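Local coordinates for sporozoite surface protein 2 (PDB 4HQO), which probably serves as the adhesive receptor for gliding motility on the surface of malaria sporozoites, using a metal-binding von Willebrand factor A domain and a thrombospondin type 1 domain, at residues A[17-21]-A[121-125]; A[216-222]-A[245-251]. The protein carries 4 engineered substitutions. One frame throughout, in Å; residues are numbered along the deposited sequence.

Contact 1. Residues A[17-21]-A[121-125]; sequences EQVDL and NREKA. Engineered in segment 17-21: Gln18 (natural residue Ser).
Both carboxylate oxygens of Asp20 are taken up by Arg122, one by its side chain and the other by its backbone. OD1 of Asp20 receives NE of Arg122 at 2.9 Å and NH1 of Arg122 at 3.0 Å. The two nitrogens arrive from the same face of the carboxylate, which is turned 37° from the guanidinium plane, whereas OD1 lies almost in that plane. OD2 of Asp20 accepts the backbone N of Arg122 through its syn lone pair, at 2.8 Å, and also a bond from Gln127 NE2. Arginine suits the place because its long chain, bent at chi3 (-68°), brings several N-H groups in one plane to the start of the strand, where NH1 also bonds to Thr57 O; the charge of Asp20, largely buried, is probably balanced by this pairing.

Gln18, an engineered residue (serine in the natural sequence), sets its CB over one face of the guanidinium, toward the rim, with Gln18 CB 3.7 Å from Arg122 NH2; the amide lies 11° from the guanidinium plane. Its OE1 accepts a hydrogen bond from a water, which in turn accepts one from Lys124 N, and a second water bridges Gln18 O and Lys124 O. The small Ala125, closing the type I turn from Arg122, fits its CB against Gln18 CB at 3.7 Å. The turn thus closes upon the start of strand 19-26, a central strand of the von Willebrand factor A sheet, flanked by strands 58-65 and 126-133; residues 121-125 link helix 105-117 to the latter.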
loop_
_atom_site.group_PDB
_atom_site.type_symbol
_atom_site.label_atom_id
_atom_site.label_comp_id
_atom_site.label_asym_id
_atom_site.label_seq_id
_atom_site.Cartn_x
_atom_site.Cartn_y
_atom_site.Cartn_z
ATOM N N GLU A 17 -1.051 -2.503 8.815
ATOM C CA GLU A 17 -1.988 -3.503 8.321
ATOM C C GLU A 17 -2.407 -3.251 6.869
ATOM O O GLU A 17 -2.811 -4.174 6.164
ATOM C CB GLU A 17 -3.215 -3.606 9.240
ATOM C CG GLU A 17 -4.225 -2.477 9.094
ATOM C CD GLU A 17 -3.804 -1.197 9.805
ATOM O OE1 GLU A 17 -2.724 -1.177 10.430
ATOM O OE2 GLU A 17 -4.560 -0.203 9.736
ATOM N N GLN A 18 -2.306 -2.004 6.424
ATOM C CA GLN A 18 -2.646 -1.666 5.050
ATOM C C GLN A 18 -1.512 -2.059 4.109
ATOM O O GLN A 18 -0.362 -1.663 4.315
ATOM C CB GLN A 18 -2.952 -0.173 4.921
ATOM C CG GLN A 18 -4.091 0.292 5.803
ATOM C CD GLN A 18 -4.544 1.705 5.485
ATOM O OE1 GLN A 18 -3.978 2.370 4.621
ATOM N NE2 GLN A 18 -5.565 2.171 6.189
ATOM N N VAL A 19 -1.844 -2.861 3.100
ATOM C CA VAL A 19 -0.900 -3.265 2.060
ATOM C C VAL A 19 -1.576 -3.112 0.703
ATOM O O VAL A 19 -2.653 -3.662 0.487
ATOM C CB VAL A 19 -0.453 -4.741 2.212
ATOM C CG1 VAL A 19 0.535 -5.127 1.099
ATOM C CG2 VAL A 19 0.168 -4.985 3.583
ATOM N N ASP A 20 -0.968 -2.335 -0.190
ATOM C CA ASP A 20 -1.427 -2.268 -1.577
ATOM C C ASP A 20 -0.535 -3.205 -2.374
ATOM O O ASP A 20 0.661 -2.951 -2.514
ATOM C CB ASP A 20 -1.305 -0.859 -2.140
ATOM C CG ASP A 20 -2.325 0.089 -1.569
ATOM O OD1 ASP A 20 -3.420 -0.369 -1.167
ATOM O OD2 ASP A 20 -2.031 1.302 -1.539
ATOM N N LEU A 21 -1.110 -4.298 -2.863
ATOM C CA LEU A 21 -0.329 -5.361 -3.486
ATOM C C LEU A 21 -0.626 -5.413 -4.979
ATOM O O LEU A 21 -1.742 -5.706 -5.390
ATOM C CB LEU A 21 -0.656 -6.697 -2.822
ATOM C CG LEU A 21 0.307 -7.880 -2.992
ATOM C CD1 LEU A 21 0.024 -8.920 -1.910
ATOM C CD2 LEU A 21 0.163 -8.519 -4.349
ATOM N N ASN A 121 -2.952 4.961 -4.581
ATOM C CA ASN A 121 -2.569 4.085 -3.479
ATOM C C ASN A 121 -2.977 4.690 -2.143
ATOM O O ASN A 121 -3.170 5.900 -2.039
ATOM C CB ASN A 121 -1.055 3.851 -3.476
ATOM C CG ASN A 121 -0.276 5.111 -3.140
ATOM O OD1 ASN A 121 -0.304 6.084 -3.887
ATOM N ND2 ASN A 121 0.425 5.095 -2.009
ATOM N N ARG A 122 -3.111 3.857 -1.117
ATOM C CA ARG A 122 -3.334 4.395 0.224
ATOM C C ARG A 122 -2.023 4.915 0.785
ATOM O O ARG A 122 -1.009 4.216 0.765
ATOM C CB ARG A 122 -3.952 3.347 1.148
ATOM C CG ARG A 122 -5.366 2.965 0.749
ATOM C CD ARG A 122 -5.833 1.719 1.471
ATOM N NE ARG A 122 -5.100 0.526 1.055
ATOM C CZ ARG A 122 -5.182 -0.642 1.686
ATOM N NH1 ARG A 122 -4.485 -1.678 1.257
ATOM N NH2 ARG A 122 -5.955 -0.769 2.761
ATOM N N GLU A 123 -2.061 6.152 1.276
ATOM C CA GLU A 123 -0.876 6.853 1.775
ATOM C C GLU A 123 -0.090 6.063 2.823
ATOM O O GLU A 123 1.139 6.029 2.799
ATOM C CB GLU A 123 -1.296 8.202 2.359
ATOM C CG GLU A 123 -0.221 9.258 2.352
ATOM C CD GLU A 123 -0.739 10.592 2.851
ATOM O OE1 GLU A 123 -0.121 11.631 2.536
ATOM O OE2 GLU A 123 -1.768 10.600 3.560
ATOM N N LYS A 124 -0.806 5.423 3.739
ATOM C CA LYS A 124 -0.168 4.709 4.842
ATOM C C LYS A 124 0.116 3.246 4.531
ATOM O O LYS A 124 0.625 2.510 5.380
ATOM C CB LYS A 124 -1.038 4.803 6.097
ATOM C CG LYS A 124 -1.132 6.211 6.676
ATOM C CD LYS A 124 -2.080 6.256 7.863
ATOM C CE LYS A 124 -2.071 7.626 8.532
ATOM N NZ LYS A 124 -3.000 7.675 9.694
ATOM N N ALA A 125 -0.216 2.816 3.319
ATOM C CA ALA A 125 -0.086 1.404 2.978
ATOM C C ALA A 125 1.312 1.039 2.490
ATOM O O ALA A 125 1.953 1.804 1.765
ATOM C CB ALA A 125 -1.132 1.008 1.933
HETATM O O HOH W 1 -3.725 5.145 4.186
HETATM O O HOH W 2 0.838 0.072 6.368
#

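Contact 2. Residues A[216-222]-A[245-251]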
loop_
_atom_site.group_PDB
_atom_site.type_symbol
_atom_site.label_atom_id
_atom_site.label_comp_id
_atom_site.label_asym_id
_atom_site.label_seq_id
_atom_site.Cartn_x
_atom_site.Cartn_y
_atom_site.Cartn_z
ATOM N N CYS A 216 -3.353 22.946 18.057
ATOM C CA CYS A 216 -4.715 23.374 18.367
ATOM C C CYS A 216 -5.037 24.776 17.853
ATOM O O CYS A 216 -6.201 25.176 17.812
ATOM C CB CYS A 216 -4.972 23.292 19.871
ATOM S SG CYS A 216 -5.054 21.608 20.503
ATOM N N GLY A 217 -4.008 25.516 17.460
ATOM C CA GLY A 217 -4.193 26.864 16.952
ATOM C C GLY A 217 -4.281 27.886 18.066
ATOM O O GLY A 217 -4.356 27.523 19.240
ATOM N N PRO A 218 -4.269 29.176 17.706
ATOM C CA PRO A 218 -4.325 30.257 18.696
ATOM C C PRO A 218 -5.731 30.450 19.260
ATOM O O PRO A 218 -6.714 30.047 18.633
ATOM C CB PRO A 218 -3.911 31.486 17.883
ATOM C CG PRO A 218 -4.354 31.174 16.497
ATOM C CD PRO A 218 -4.169 29.690 16.329
ATOM N N TRP A 219 -5.818 31.056 20.439
ATOM C CA TRP A 219 -7.107 31.386 21.030
ATOM C C TRP A 219 -7.600 32.716 20.486
ATOM O O TRP A 219 -6.803 33.575 20.112
ATOM C CB TRP A 219 -7.000 31.498 22.553
ATOM C CG TRP A 219 -6.739 30.210 23.267
ATOM C CD1 TRP A 219 -5.526 29.712 23.642
ATOM C CD2 TRP A 219 -7.717 29.261 23.713
ATOM N NE1 TRP A 219 -5.686 28.509 24.285
ATOM C CE2 TRP A 219 -7.019 28.210 24.342
ATOM C CE3 TRP A 219 -9.112 29.197 23.633
ATOM C CZ2 TRP A 219 -7.672 27.106 24.889
ATOM C CZ3 TRP A 219 -9.756 28.100 24.178
ATOM C CH2 TRP A 219 -9.035 27.071 24.800
ATOM N N ASP A 220 -8.917 32.888 20.446
ATOM C CA ASP A 220 -9.487 34.204 20.221
ATOM C C ASP A 220 -9.206 35.000 21.490
ATOM O O ASP A 220 -8.862 34.414 22.518
ATOM C CB ASP A 220 -10.993 34.108 19.952
ATOM C CG ASP A 220 -11.311 33.438 18.621
ATOM O OD1 ASP A 220 -10.372 33.175 17.840
ATOM O OD2 ASP A 220 -12.504 33.184 18.352
ATOM N N PRO A 221 -9.318 36.336 21.423
ATOM C CA PRO A 221 -9.107 37.153 22.621
ATOM C C PRO A 221 -10.068 36.804 23.752
ATOM O O PRO A 221 -11.199 36.397 23.491
ATOM C CB PRO A 221 -9.393 38.571 22.123
ATOM C CG PRO A 221 -9.040 38.529 20.684
ATOM C CD PRO A 221 -9.455 37.167 20.212
ATOM N N TRP A 222 -9.609 36.962 24.991
ATOM C CA TRP A 222 -10.466 36.824 26.163
ATOM C C TRP A 222 -11.650 37.770 26.057
ATOM O O TRP A 222 -11.516 38.885 25.559
ATOM C CB TRP A 222 -9.690 37.144 27.444
ATOM C CG TRP A 222 -8.747 36.067 27.884
ATOM C CD1 TRP A 222 -7.401 36.020 27.671
ATOM C CD2 TRP A 222 -9.080 34.882 28.619
ATOM N NE1 TRP A 222 -6.874 34.877 28.228
ATOM C CE2 TRP A 222 -7.883 34.165 28.817
ATOM C CE3 TRP A 222 -10.275 34.362 29.131
ATOM C CZ2 TRP A 222 -7.846 32.948 29.501
ATOM C CZ3 TRP A 222 -10.235 33.156 29.812
ATOM C CH2 TRP A 222 -9.028 32.462 29.989
ATOM N N CYS A 245 -8.412 18.599 20.465
ATOM C CA CYS A 245 -8.164 19.970 20.904
ATOM C C CYS A 245 -9.290 20.583 21.733
ATOM O O CYS A 245 -10.468 20.471 21.391
ATOM C CB CYS A 245 -7.858 20.868 19.706
ATOM S SG CYS A 245 -6.181 20.698 19.072
ATOM N N THR A 246 -8.905 21.228 22.829
ATOM C CA THR A 246 -9.818 22.025 23.633
ATOM C C THR A 246 -10.168 23.286 22.853
ATOM O O THR A 246 -9.307 23.859 22.186
ATOM C CB THR A 246 -9.158 22.414 24.970
ATOM O OG1 THR A 246 -8.849 21.227 25.713
ATOM C CG2 THR A 246 -10.071 23.302 25.796
ATOM N N THR A 247 -11.424 23.715 22.923
ATOM C CA THR A 247 -11.860 24.886 22.165
ATOM C C THR A 247 -12.460 25.986 23.035
ATOM O O THR A 247 -12.652 27.115 22.581
ATOM C CB THR A 247 -12.875 24.498 21.083
ATOM O OG1 THR A 247 -13.992 23.839 21.690
ATOM C CG2 THR A 247 -12.232 23.565 20.083
ATOM N N HIS A 248 -12.768 25.655 24.283
ATOM C CA HIS A 248 -13.307 26.643 25.204
ATOM C C HIS A 248 -12.527 26.610 26.507
ATOM O O HIS A 248 -11.970 25.581 26.886
ATOM C CB HIS A 248 -14.797 26.406 25.462
ATOM C CG HIS A 248 -15.476 27.543 26.162
ATOM N ND1 HIS A 248 -15.771 28.732 25.538
ATOM C CD2 HIS A 248 -15.915 27.669 27.439
ATOM C CE1 HIS A 248 -16.368 29.546 26.395
ATOM N NE2 HIS A 248 -16.466 28.920 27.555
ATOM N N MET A 249 -12.496 27.746 27.189
ATOM C CA MET A 249 -11.676 27.912 28.373
ATOM C C MET A 249 -12.243 29.054 29.198
ATOM O O MET A 249 -12.447 30.149 28.684
ATOM C CB MET A 249 -10.242 28.222 27.952
ATOM C CG MET A 249 -9.297 28.535 29.085
ATOM S SD MET A 249 -7.656 28.938 28.458
ATOM C CE MET A 249 -6.758 29.139 29.993
ATOM N N VAL A 250 -12.512 28.795 30.472
ATOM C CA VAL A 250 -13.091 29.806 31.347
ATOM C C VAL A 250 -12.150 30.106 32.510
ATOM O O VAL A 250 -11.519 29.203 33.058
ATOM C CB VAL A 250 -14.478 29.368 31.879
ATOM C CG1 VAL A 250 -15.103 30.461 32.740
ATOM C CG2 VAL A 250 -15.400 29.020 30.721
ATOM N N SER A 251 -12.049 31.380 32.872
ATOM C CA SER A 251 -11.188 31.800 33.969
ATOM C C SER A 251 -11.824 32.935 34.770
ATOM O O SER A 251 -12.781 33.562 34.318
ATOM C CB SER A 251 -9.823 32.232 33.435
ATOM O OG SER A 251 -8.991 32.689 34.484
#
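The layered tryptophans of the thrombospondin type 1 domain, with a disulfide at one end, form this contact. Cys216 SG and Cys245 SG are joined at 2.0 Å with a chi3 of -92°, close to the relaxed right angle of a disulfide. Beyond it, the long side chain of Met249 reaches between the two indoles. Its CG is anti to the backbone N (chi1 175°) and the chain stays extended, which carries SD over one face of Trp219, 4.3 Å from the centroid of the six-membered ring. The same sulfur lies obliquely to Trp222, 5.0 Å from the centroid of its six-membered ring, and Met249 CE lies 4.0 Å from Trp222 CZ2; a flexible thioether suits a place where two rings must be met at once. Trp219 CH2 also rests on Met249 CB at 3.6 Å, while Thr246 CG2 meets the ring edge. Farther along, Ser251, small enough to come close to the indole, brings its CB to 3.5 Å from Trp222 CH2. Arg236 and Arg238 make cation-pi contacts with Trp219, in keeping with the Trp-Arg layering of thrombospondin type 1 domains, and His234 stacks on Trp222. The loop 216-222 thereby lies along strand 248-255, which pairs antiparallel with strand 232-237.

Overall arrangement
The two contacts belong to different domains of an elongated molecule, their centres 37 Å apart and their nearest atoms about 16 Å. They share no strand or helix. Contact 1 sits at the end of a parallel portion of the large sheet, partly buried, and relies on a salt bridge, a backbone N-H given to a carboxylate, and bridging water. Contact 2 is a surface contact in a slender domain that has little hydrophobic interior, and there a covalent link and sulfur-aromatic packing join the loop to the strand without any hydrogen bond between them. Just before contact 2 in the chain runs strand 207-215, which pairs with strand 7-15 in the ribbon joining the domains.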